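Local coordinates for thermotoga maritima TmcAL (Thermotoga maritima, PDB 5Y0T), which belongs to the HIGH nucleotidyl transferase family of the HUP clan and holds adenosine-5'-rp-alpha-thio-triphosphate in a pocket of this model, at residues L118-E132 with A142-K154. Residues are numbered along the deposited sequence; the frame is centred on the assembly and turned at random.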
# COMPACT_ATOMS: atom_id res chain seq x y z
N LEU A 118 -21.82 29.53 -16.64
CA LEU A 118 -20.69 29.05 -15.86
C LEU A 118 -19.35 29.42 -16.49
O LEU A 118 -18.34 29.58 -15.80
CB LEU A 118 -20.75 27.52 -15.69
CG LEU A 118 -22.02 26.95 -15.06
CD1 LEU A 118 -21.92 25.44 -14.98
CD2 LEU A 118 -22.25 27.55 -13.67
N TYR A 119 -19.34 29.54 -17.82
CA TYR A 119 -18.14 29.95 -18.54
C TYR A 119 -17.88 31.45 -18.36
O TYR A 119 -16.77 31.87 -18.05
CB TYR A 119 -18.29 29.61 -20.03
CG TYR A 119 -17.18 30.12 -20.91
CD1 TYR A 119 -15.84 29.79 -20.66
CD2 TYR A 119 -17.46 30.92 -22.01
CE1 TYR A 119 -14.82 30.27 -21.48
CE2 TYR A 119 -16.45 31.40 -22.83
CZ TYR A 119 -15.14 31.07 -22.57
OH TYR A 119 -14.15 31.55 -23.39
N GLU A 120 -18.91 32.26 -18.56
CA GLU A 120 -18.71 33.71 -18.50
C GLU A 120 -18.64 34.24 -17.07
O GLU A 120 -18.03 35.28 -16.82
CB GLU A 120 -19.81 34.41 -19.27
CG GLU A 120 -19.64 34.22 -20.77
CD GLU A 120 -20.69 34.93 -21.56
OE1 GLU A 120 -21.64 35.46 -20.94
OE2 GLU A 120 -20.58 34.97 -22.80
N GLN A 121 -19.22 33.50 -16.13
CA GLN A 121 -19.18 33.87 -14.72
C GLN A 121 -19.66 35.30 -14.47
O GLN A 121 -18.92 36.11 -13.92
CB GLN A 121 -17.74 33.71 -14.17
CG GLN A 121 -17.25 32.26 -14.06
CD GLN A 121 -17.88 31.53 -12.88
OE1 GLN A 121 -17.97 32.08 -11.78
NE2 GLN A 121 -18.33 30.30 -13.10
N PRO A 122 -20.90 35.62 -14.87
CA PRO A 122 -21.39 36.98 -14.58
C PRO A 122 -21.42 37.26 -13.07
O PRO A 122 -21.67 36.35 -12.28
CB PRO A 122 -22.81 36.97 -15.17
CG PRO A 122 -23.21 35.52 -15.21
CD PRO A 122 -21.94 34.77 -15.49
N ASP A 123 -21.14 38.50 -12.67
CA ASP A 123 -20.90 38.80 -11.26
C ASP A 123 -22.12 38.49 -10.39
O ASP A 123 -21.94 38.00 -9.28
CB ASP A 123 -20.47 40.27 -11.06
CG ASP A 123 -21.35 41.26 -11.79
OD1 ASP A 123 -22.40 40.85 -12.31
OD2 ASP A 123 -20.98 42.45 -11.86
N GLU A 124 -23.33 38.74 -10.89
CA GLU A 124 -24.54 38.38 -10.14
C GLU A 124 -24.58 36.88 -9.83
O GLU A 124 -24.98 36.49 -8.73
CB GLU A 124 -25.81 38.77 -10.91
CG GLU A 124 -25.81 40.18 -11.51
CD GLU A 124 -25.58 40.17 -13.03
OE1 GLU A 124 -24.51 39.69 -13.49
OE2 GLU A 124 -26.49 40.63 -13.77
N TYR A 125 -24.18 36.04 -10.78
CA TYR A 125 -24.07 34.60 -10.51
C TYR A 125 -23.02 34.32 -9.45
O TYR A 125 -23.27 33.55 -8.51
CB TYR A 125 -23.73 33.80 -11.77
CG TYR A 125 -23.23 32.39 -11.43
CD1 TYR A 125 -24.13 31.39 -11.05
CD2 TYR A 125 -21.87 32.09 -11.44
CE1 TYR A 125 -23.69 30.12 -10.71
CE2 TYR A 125 -21.42 30.81 -11.10
CZ TYR A 125 -22.34 29.84 -10.74
OH TYR A 125 -21.91 28.58 -10.42
N GLN A 126 -21.85 34.92 -9.60
CA GLN A 126 -20.77 34.73 -8.63
C GLN A 126 -21.19 35.17 -7.23
O GLN A 126 -20.88 34.50 -6.25
CB GLN A 126 -19.51 35.49 -9.04
CG GLN A 126 -18.86 34.98 -10.32
CD GLN A 126 -17.43 35.47 -10.45
OE1 GLN A 126 -17.13 36.34 -11.26
NE2 GLN A 126 -16.54 34.93 -9.62
N LYS A 127 -21.90 36.30 -7.15
CA LYS A 127 -22.40 36.79 -5.86
C LYS A 127 -23.32 35.76 -5.21
O LYS A 127 -23.17 35.44 -4.03
CB LYS A 127 -23.16 38.11 -6.01
CG LYS A 127 -22.35 39.26 -6.57
CD LYS A 127 -21.08 39.53 -5.78
CE LYS A 127 -20.23 40.58 -6.49
NZ LYS A 127 -21.01 41.80 -6.86
N PHE A 128 -24.28 35.24 -5.98
CA PHE A 128 -25.19 34.20 -5.48
C PHE A 128 -24.41 32.97 -5.05
O PHE A 128 -24.66 32.41 -3.99
CB PHE A 128 -26.22 33.81 -6.54
CG PHE A 128 -27.26 34.87 -6.80
CD1 PHE A 128 -27.74 35.67 -5.78
CD2 PHE A 128 -27.79 35.04 -8.08
CE1 PHE A 128 -28.71 36.64 -6.02
CE2 PHE A 128 -28.75 36.00 -8.34
CZ PHE A 128 -29.21 36.80 -7.30
N LEU A 129 -23.46 32.56 -5.88
CA LEU A 129 -22.67 31.36 -5.61
C LEU A 129 -21.93 31.48 -4.30
O LEU A 129 -21.95 30.56 -3.49
CB LEU A 129 -21.66 31.10 -6.75
CG LEU A 129 -20.76 29.88 -6.54
CD1 LEU A 129 -21.59 28.62 -6.37
CD2 LEU A 129 -19.74 29.73 -7.70
N HIS A 130 -21.28 32.63 -4.10
CA HIS A 130 -20.50 32.86 -2.90
C HIS A 130 -21.38 32.81 -1.65
O HIS A 130 -21.02 32.20 -0.65
CB HIS A 130 -19.78 34.21 -3.00
CG HIS A 130 -18.83 34.47 -1.87
ND1 HIS A 130 -18.18 33.46 -1.20
CD2 HIS A 130 -18.42 35.63 -1.31
CE1 HIS A 130 -17.41 33.99 -0.26
NE2 HIS A 130 -17.53 35.30 -0.31
N GLU A 131 -22.54 33.46 -1.72
CA GLU A 131 -23.48 33.44 -0.61
C GLU A 131 -23.89 32.02 -0.22
O GLU A 131 -23.89 31.67 0.96
CB GLU A 131 -24.74 34.24 -0.93
CG GLU A 131 -24.53 35.73 -0.98
CD GLU A 131 -25.84 36.47 -1.08
OE1 GLU A 131 -26.90 35.81 -1.01
OE2 GLU A 131 -25.81 37.71 -1.22
N GLU A 132 -24.21 31.21 -1.23
CA GLU A 132 -24.65 29.84 -0.99
C GLU A 132 -23.53 28.99 -0.39
O GLU A 132 -23.76 28.19 0.51
CB GLU A 132 -25.17 29.20 -2.28
CG GLU A 132 -26.38 29.89 -2.87
CD GLU A 132 -27.58 29.90 -1.94
OE1 GLU A 132 -27.79 28.89 -1.23
OE2 GLU A 132 -28.31 30.92 -1.91
N ALA A 142 -24.79 24.53 -4.04
CA ALA A 142 -24.61 25.98 -4.10
C ALA A 142 -24.73 26.51 -5.52
O ALA A 142 -25.41 27.51 -5.76
CB ALA A 142 -23.27 26.37 -3.50
N ARG A 143 -24.04 25.85 -6.45
CA ARG A 143 -24.12 26.19 -7.86
C ARG A 143 -25.56 26.09 -8.36
O ARG A 143 -26.02 26.95 -9.10
CB ARG A 143 -23.20 25.29 -8.68
CG ARG A 143 -23.32 25.51 -10.19
CD ARG A 143 -22.21 24.76 -10.95
NE ARG A 143 -22.39 23.31 -10.89
CZ ARG A 143 -21.59 22.43 -11.48
NH1 ARG A 143 -20.53 22.83 -12.19
NH2 ARG A 143 -21.85 21.13 -11.36
N LYS A 144 -26.25 25.04 -7.94
CA LYS A 144 -27.65 24.84 -8.33
C LYS A 144 -28.53 26.00 -7.85
O LYS A 144 -29.27 26.59 -8.64
CB LYS A 144 -28.17 23.51 -7.77
CG LYS A 144 -29.60 23.17 -8.20
CD LYS A 144 -30.04 21.78 -7.74
CE LYS A 144 -30.05 21.65 -6.22
NZ LYS A 144 -30.61 20.33 -5.78
N TYR A 145 -28.43 26.31 -6.56
CA TYR A 145 -29.23 27.38 -5.97
C TYR A 145 -28.86 28.73 -6.59
O TYR A 145 -29.73 29.57 -6.82
CB TYR A 145 -29.03 27.42 -4.45
CG TYR A 145 -29.40 26.13 -3.76
CD1 TYR A 145 -30.45 25.35 -4.22
CD2 TYR A 145 -28.69 25.69 -2.65
CE1 TYR A 145 -30.80 24.17 -3.59
CE2 TYR A 145 -29.03 24.51 -2.02
CZ TYR A 145 -30.08 23.75 -2.49
OH TYR A 145 -30.41 22.58 -1.86
N ALA A 146 -27.58 28.92 -6.86
CA ALA A 146 -27.11 30.17 -7.44
C ALA A 146 -27.66 30.35 -8.86
O ALA A 146 -28.07 31.46 -9.24
CB ALA A 146 -25.60 30.23 -7.44
N LEU A 147 -27.68 29.26 -9.62
CA LEU A 147 -28.23 29.29 -10.97
C LEU A 147 -29.72 29.58 -10.94
O LEU A 147 -30.23 30.38 -11.73
CB LEU A 147 -27.95 27.97 -11.70
CG LEU A 147 -26.50 27.76 -12.13
CD1 LEU A 147 -26.29 26.33 -12.60
CD2 LEU A 147 -26.13 28.73 -13.24
N MET A 148 -30.42 28.95 -9.99
CA MET A 148 -31.84 29.19 -9.82
C MET A 148 -32.12 30.66 -9.54
O MET A 148 -33.03 31.25 -10.10
CB MET A 148 -32.41 28.34 -8.69
CG MET A 148 -32.48 26.86 -9.01
SD MET A 148 -33.04 25.87 -7.61
CE MET A 148 -32.96 24.24 -8.34
N ARG A 149 -31.32 31.23 -8.64
CA ARG A 149 -31.53 32.62 -8.24
C ARG A 149 -31.20 33.52 -9.42
O ARG A 149 -31.87 34.54 -9.64
CB ARG A 149 -30.69 32.96 -7.01
CG ARG A 149 -31.22 32.32 -5.73
CD ARG A 149 -30.29 32.52 -4.54
NE ARG A 149 -30.22 33.90 -4.08
CZ ARG A 149 -29.34 34.35 -3.19
NH1 ARG A 149 -28.44 33.52 -2.67
NH2 ARG A 149 -29.35 35.63 -2.82
N TYR A 150 -30.20 33.13 -10.19
CA TYR A 150 -29.83 33.83 -11.42
C TYR A 150 -30.97 33.76 -12.43
O TYR A 150 -31.37 34.78 -13.00
CB TYR A 150 -28.55 33.24 -12.02
CG TYR A 150 -27.98 34.05 -13.16
CD1 TYR A 150 -27.30 35.24 -12.91
CD2 TYR A 150 -28.12 33.63 -14.47
CE1 TYR A 150 -26.77 35.99 -13.95
CE2 TYR A 150 -27.60 34.38 -15.52
CZ TYR A 150 -26.93 35.56 -15.25
OH TYR A 150 -26.41 36.31 -16.27
N PHE A 151 -31.51 32.56 -12.65
CA PHE A 151 -32.65 32.41 -13.55
C PHE A 151 -33.83 33.29 -13.16
O PHE A 151 -34.45 33.92 -14.02
CB PHE A 151 -33.10 30.95 -13.60
CG PHE A 151 -32.42 30.14 -14.68
CD1 PHE A 151 -31.04 30.19 -14.83
CD2 PHE A 151 -33.16 29.35 -15.54
CE1 PHE A 151 -30.41 29.44 -15.82
CE2 PHE A 151 -32.55 28.61 -16.53
CZ PHE A 151 -31.17 28.65 -16.68
N SER A 152 -34.12 33.35 -11.86
CA SER A 152 -35.21 34.17 -11.35
C SER A 152 -34.99 35.64 -11.61
O SER A 152 -35.91 36.35 -12.01
CB SER A 152 -35.41 33.94 -9.85
OG SER A 152 -35.91 32.64 -9.59
N MET A 153 -33.77 36.11 -11.35
CA MET A 153 -33.43 37.51 -11.57
C MET A 153 -33.62 37.90 -13.04
O MET A 153 -33.99 39.03 -13.36
CB MET A 153 -31.98 37.77 -11.13
CG MET A 153 -31.40 39.10 -11.60
SD MET A 153 -29.60 39.12 -11.58
CE MET A 153 -29.29 39.48 -9.85
N LYS A 154 -33.42 36.93 -13.93
CA LYS A 154 -33.52 37.15 -15.38
C LYS A 154 -34.95 37.05 -15.90
O LYS A 154 -35.21 37.28 -17.08
CB LYS A 154 -32.65 36.14 -16.13
CG LYS A 154 -31.16 36.29 -15.89
CD LYS A 154 -30.66 37.65 -16.35
CE LYS A 154 -29.59 37.51 -17.41
NZ LYS A 154 -28.98 38.82 -17.78
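F128 lies under the side chain of R149. The CB of R149 sits over the centre of the F128 ring, 3.8 Å from its centroid, in a CH-pi contact. Further along, the arginine bends at chi3. This brings its guanidinium face over F128 CD1, with R149 CZ 3.3 Å from that atom and the two planes 42° apart. R149 NH1 and NH2 both donate to E131 OE1 in a salt bridge, end-on and in the guanidinium plane, from one face of the carboxylate. NH1 also forms a salt bridge to E132 OE2 at 2.7 Å, on its anti lone pair, although the bond is bent (131°). E132 folds back at chi2, and its OE1 lies 3.6 Å from Y145 CD2.

This is a helical hairpin in which 123-132 and 142-153 run roughly antiparallel at 138°, their axes 8.2 Å apart. F128 and E132 act as knobs in holes of the second helix. A146 is small, consistent with the close approach, its CB 3.7 Å from F128 CB.

Toward helix 108-120, whose V114 meets L147, Y125 CE1 touches A146 CB and L147 CD2. Y125 OH is 3.4 Å from R143 CG, while the R143 guanidinium pairs with E174. Y150 turns its edge to E124 CB, and P122 crosses its hydroxyl end at about a right angle. The M153 methyl rests against F128 CZ and E124 CB.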